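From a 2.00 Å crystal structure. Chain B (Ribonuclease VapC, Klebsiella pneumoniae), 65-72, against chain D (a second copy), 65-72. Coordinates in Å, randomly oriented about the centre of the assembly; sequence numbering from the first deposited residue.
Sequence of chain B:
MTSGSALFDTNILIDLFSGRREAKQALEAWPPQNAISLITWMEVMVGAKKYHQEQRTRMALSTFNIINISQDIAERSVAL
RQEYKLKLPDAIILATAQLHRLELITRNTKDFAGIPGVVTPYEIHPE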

ATOM      1  N   ASN B  65      10.762   9.694   7.437  1.00 31.25           N
ATOM      2  CA  ASN B  65       9.382   9.442   7.809  1.00 30.20           C
ATOM      3  C   ASN B  65       8.817   8.494   6.766  1.00 30.77           C
ATOM      4  O   ASN B  65       8.824   8.798   5.575  1.00 31.33           O
ATOM      5  N   ILE B  66       8.328   7.344   7.206  1.00 31.69           N
ATOM      6  CA  ILE B  66       7.841   6.344   6.269  1.00 30.57           C
ATOM      7  C   ILE B  66       6.337   6.219   6.413  1.00 29.58           C
ATOM      8  O   ILE B  66       5.834   5.746   7.428  1.00 30.68           O
ATOM      9  N   ILE B  67       5.625   6.658   5.382  1.00 29.41           N
ATOM     10  CA  ILE B  67       4.180   6.790   5.457  1.00 30.76           C
ATOM     11  C   ILE B  67       3.459   5.598   4.834  1.00 31.13           C
ATOM     12  O   ILE B  67       3.593   5.325   3.642  1.00 30.02           O
ATOM     13  N   ASN B  68       2.694   4.891   5.661  1.00 33.20           N
ATOM     14  CA  ASN B  68       1.922   3.739   5.213  1.00 34.27           C
ATOM     15  C   ASN B  68       0.757   4.145   4.321  1.00 33.53           C
ATOM     16  O   ASN B  68       0.311   5.292   4.352  1.00 31.54           O
ATOM     17  N   ILE B  69       0.267   3.199   3.526  1.00 34.86           N
ATOM     18  CA  ILE B  69      -0.921   3.431   2.718  1.00 34.67           C
ATOM     19  C   ILE B  69      -2.154   2.991   3.495  1.00 36.58           C
ATOM     20  O   ILE B  69      -2.335   1.809   3.786  1.00 36.27           O
ATOM     21  N   SER B  70      -2.994   3.962   3.831  1.00 35.89           N
ATOM     22  CA  SER B  70      -4.229   3.704   4.555  1.00 37.58           C
ATOM     23  C   SER B  70      -5.427   4.070   3.688  1.00 38.79           C
ATOM     24  O   SER B  70      -5.270   4.417   2.519  1.00 38.10           O
ATOM     25  N   GLN B  71      -6.621   3.983   4.266  1.00 41.92           N
ATOM     26  CA  GLN B  71      -7.863   4.095   3.508  1.00 39.64           C
ATOM     27  C   GLN B  71      -8.018   5.397   2.715  1.00 40.94           C
ATOM     28  O   GLN B  71      -8.466   5.370   1.570  1.00 46.12           O
ATOM     29  N   ASP B  72      -7.662   6.533   3.304  1.00 40.16           N
ATOM     30  CA  ASP B  72      -7.889   7.798   2.607  1.00 41.31           C
ATOM     31  C   ASP B  72      -6.676   8.324   1.837  1.00 38.87           C
ATOM     32  O   ASP B  72      -6.759   9.365   1.188  1.00 37.94           O
TER
ATOM     33  N   ASN D  65     -13.182  -7.678   4.494  1.00 32.47           N
ATOM     34  CA  ASN D  65     -12.187  -7.141   5.406  1.00 31.48           C
ATOM     35  C   ASN D  65     -11.089  -6.522   4.569  1.00 30.10           C
ATOM     36  O   ASN D  65     -10.336  -7.225   3.898  1.00 30.47           O
ATOM     37  N   ILE D  66     -10.993  -5.201   4.611  1.00 30.40           N
ATOM     38  CA  ILE D  66     -10.029  -4.511   3.776  1.00 28.92           C
ATOM     39  C   ILE D  66      -8.754  -4.342   4.577  1.00 27.90           C
ATOM     40  O   ILE D  66      -8.698  -3.573   5.536  1.00 27.82           O
ATOM     41  N   ILE D  67      -7.729  -5.077   4.167  1.00 29.66           N
ATOM     42  CA  ILE D  67      -6.506  -5.181   4.943  1.00 29.56           C
ATOM     43  C   ILE D  67      -5.452  -4.216   4.425  1.00 29.86           C
ATOM     44  O   ILE D  67      -4.990  -4.328   3.290  1.00 29.00           O
ATOM     45  N   ASN D  68      -5.084  -3.262   5.271  1.00 31.10           N
ATOM     46  CA  ASN D  68      -4.126  -2.233   4.902  1.00 32.63           C
ATOM     47  C   ASN D  68      -2.708  -2.769   4.767  1.00 32.38           C
ATOM     48  O   ASN D  68      -2.373  -3.828   5.298  1.00 30.91           O
ATOM     49  N   ILE D  69      -1.876  -2.020   4.053  1.00 34.03           N
ATOM     50  CA  ILE D  69      -0.509  -2.434   3.787  1.00 33.52           C
ATOM     51  C   ILE D  69       0.403  -1.894   4.879  1.00 33.13           C
ATOM     52  O   ILE D  69       0.625  -0.689   4.984  1.00 34.27           O
ATOM     53  N   SER D  70       0.928  -2.805   5.689  1.00 32.42           N
ATOM     54  CA  SER D  70       1.710  -2.433   6.856  1.00 34.79           C
ATOM     55  C   SER D  70       3.202  -2.583   6.599  1.00 35.68           C
ATOM     56  O   SER D  70       3.614  -2.988   5.513  1.00 35.18           O
ATOM     57  N   GLN D  71       4.006  -2.256   7.603  1.00 37.00           N
ATOM     58  CA  GLN D  71       5.454  -2.371   7.490  1.00 37.95           C
ATOM     59  C   GLN D  71       5.880  -3.832   7.393  1.00 39.90           C
ATOM     60  O   GLN D  71       6.779  -4.176   6.626  1.00 48.16           O
ATOM     61  N   ASP D  72       5.231  -4.688   8.173  1.00 38.57           N
ATOM     62  CA  ASP D  72       5.575  -6.105   8.197  1.00 39.05           C
ATOM     63  C   ASP D  72       4.991  -6.857   7.003  1.00 36.30           C
ATOM     64  O   ASP D  72       5.519  -7.897   6.603  1.00 35.53           O
TER

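The two copies meet antiparallel, their end-to-end directions 176° apart, and the register centres on Ile69, where the CA atoms of Ile69(B) and Ile69(D) lie 6.0 Å apart. On either side of it Asn68 of one chain lies opposite Ser70 of the other, and further out Ile66 meets Gln71.

The apolar contact is isoleucine against itself. CD1 of Ile69(B) comes within 3.9 Å of CD1 of Ile69(D), and these two residues lose more surface to the opposing stretch than any others. Both take chi1 m, with chi2 between wells at 124° and 137°. The match is not exact: CA-to-CB points sideways in Ile69(B) but toward the partner in Ile69(D). Ile67 of each chain stays out of reach, while Ile66, m and t in both copies, points toward the other stretch.

Mixed contacts flank this centre. Ile66(B) CG2 lies 4.4 Å from Gln71(D) OE1, and Gln71(B) OE1 lies 4.3 Å from Ile66(D) CG2. Both glutamines leave the backbone sideways, yet chi1 t and chi2 p bring their ends nearer. Asn68, chi1 m on each chain, points toward its partner and rests against backbone: Asn68(B) CB is 4.0 Å from Ile69(D) O, and Asn68(D) CB is 4.0 Å from Ile69(B) O. In both Ser70 residues, chi1 p, CA-to-CB points away from the other stretch; the side chain of Ser70(D) caps a backbone N just past the stretch.

Polar pairing is sparse. No direct hydrogen bond crosses, and the buried backbone N atoms of Ile69(B) and Ile69(D) find no partner. A water does the bridging on one side, in reach of more acceptors than it has protons: its oxygen lies 2.7 Å from Asn68(D) OD1 and 3.2 Å from Gln71(B) OE1. The rule to read here is a self-paired apolar centre, flanked by Asn68, Ile66 and Gln71 of both chains.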

ATOM      1  CB  ASN B  65       8.578  10.741   7.877  1.00 31.52           C
ATOM      2  CG  ASN B  65       7.113  10.506   8.193  1.00 33.75           C
ATOM      3  OD1 ASN B  65       6.735   9.452   8.704  1.00 41.53           O
ATOM      4  ND2 ASN B  65       6.278  11.493   7.889  1.00 40.18           N
ATOM      5  CB  ILE B  66       8.518   4.980   6.486  1.00 30.33           C
ATOM      6  CG1 ILE B  66      10.034   5.122   6.340  1.00 29.96           C
ATOM      7  CG2 ILE B  66       7.987   3.960   5.495  1.00 30.79           C
ATOM      8  CD1 ILE B  66      10.803   3.861   6.655  1.00 31.44           C
ATOM      9  CB  ILE B  67       3.719   8.089   4.773  1.00 29.75           C
ATOM     10  CG1 ILE B  67       4.555   9.269   5.278  1.00 28.20           C
ATOM     11  CG2 ILE B  67       2.239   8.322   5.016  1.00 30.98           C
ATOM     12  CD1 ILE B  67       4.146  10.607   4.715  1.00 29.39           C
ATOM     13  CB  ASN B  68       1.391   2.949   6.413  1.00 37.11           C
ATOM     14  CG  ASN B  68       2.484   2.543   7.381  1.00 43.52           C
ATOM     15  OD1 ASN B  68       3.606   2.236   6.981  1.00 42.55           O
ATOM     16  ND2 ASN B  68       2.156   2.536   8.668  1.00 48.51           N
ATOM     17  CB  ILE B  69      -0.862   2.682   1.371  1.00 32.45           C
ATOM     18  CG1 ILE B  69       0.448   2.989   0.647  1.00 30.35           C
ATOM     19  CG2 ILE B  69      -2.056   3.051   0.500  1.00 32.29           C
ATOM     20  CD1 ILE B  69       1.241   1.759   0.286  1.00 29.36           C
ATOM     21  CB  SER B  70      -4.256   4.478   5.870  1.00 39.89           C
ATOM     22  OG  SER B  70      -4.197   5.872   5.629  1.00 43.53           O
ATOM     23  CB  GLN B  71      -9.059   3.926   4.448  1.00 41.08           C
ATOM     24  CG  GLN B  71     -10.403   3.957   3.744  1.00 40.65           C
ATOM     25  CD  GLN B  71     -10.541   2.859   2.706  1.00 39.11           C
ATOM     26  OE1 GLN B  71     -10.423   1.674   3.016  1.00 41.98           O
ATOM     27  NE2 GLN B  71     -10.790   3.251   1.462  1.00 38.86           N
ATOM     28  CB  ASP B  72      -8.398   8.860   3.579  1.00 48.49           C
ATOM     29  CG  ASP B  72      -9.917   8.892   3.650  1.00 64.04           C
ATOM     30  OD1 ASP B  72     -10.543   7.816   3.529  1.00 64.00           O
ATOM     31  OD2 ASP B  72     -10.487   9.992   3.809  1.00 70.09           O
TER
ATOM     32  CB  ASN D  65     -11.611  -8.227   6.314  1.00 32.24           C
ATOM     33  CG  ASN D  65     -10.553  -7.696   7.259  1.00 34.49           C
ATOM     34  OD1 ASN D  65     -10.539  -6.511   7.591  1.00 35.44           O
ATOM     35  ND2 ASN D  65      -9.658  -8.572   7.698  1.00 41.85           N
ATOM     36  CB  ILE D  66     -10.566  -3.157   3.295  1.00 28.29           C
ATOM     37  CG1 ILE D  66     -11.944  -3.346   2.660  1.00 27.89           C
ATOM     38  CG2 ILE D  66      -9.606  -2.526   2.303  1.00 28.88           C
ATOM     39  CD1 ILE D  66     -12.676  -2.060   2.386  1.00 31.28           C
ATOM     40  CB  ILE D  67      -5.956  -6.616   4.923  1.00 29.31           C
ATOM     41  CG1 ILE D  67      -7.030  -7.594   5.409  1.00 28.78           C
ATOM     42  CG2 ILE D  67      -4.714  -6.712   5.786  1.00 31.59           C
ATOM     43  CD1 ILE D  67      -6.631  -9.047   5.316  1.00 30.24           C
ATOM     44  CB  ASN D  68      -4.158  -1.097   5.924  1.00 34.55           C
ATOM     45  CG  ASN D  68      -5.449  -0.305   5.872  1.00 37.22           C
ATOM     46  OD1 ASN D  68      -6.080  -0.194   4.820  1.00 35.75           O
ATOM     47  ND2 ASN D  68      -5.849   0.251   7.008  1.00 45.41           N
ATOM     48  CB  ILE D  69      -0.037  -1.939   2.410  1.00 30.91           C
ATOM     49  CG1 ILE D  69      -1.106  -2.234   1.356  1.00 30.13           C
ATOM     50  CG2 ILE D  69       1.289  -2.583   2.037  1.00 32.27           C
ATOM     51  CD1 ILE D  69      -1.338  -1.105   0.381  1.00 33.01           C
ATOM     52  CB  SER D  70       1.299  -3.284   8.057  1.00 33.95           C
ATOM     53  OG  SER D  70       1.373  -4.663   7.744  1.00 36.00           O
ATOM     54  CB  GLN D  71       6.142  -1.699   8.679  1.00 40.75           C
ATOM     55  CG  GLN D  71       7.655  -1.865   8.708  1.00 42.57           C
ATOM     56  CD  GLN D  71       8.336  -1.304   7.474  1.00 40.01           C
ATOM     57  OE1 GLN D  71       8.298  -0.100   7.222  1.00 49.04           O
ATOM     58  NE2 GLN D  71       8.973  -2.177   6.700  1.00 40.32           N
ATOM     59  CB  ASP D  72       5.120  -6.742   9.510  1.00 43.10           C
ATOM     60  CG  ASP D  72       5.880  -6.207  10.710  1.00 50.54           C
ATOM     61  OD1 ASP D  72       7.078  -5.880  10.561  1.00 54.75           O
ATOM     62  OD2 ASP D  72       5.287  -6.122  11.805  1.00 49.47           O
TER
HETATM   63  O   HOH W   1      -8.778  -0.105   5.079  1.00 35.09           O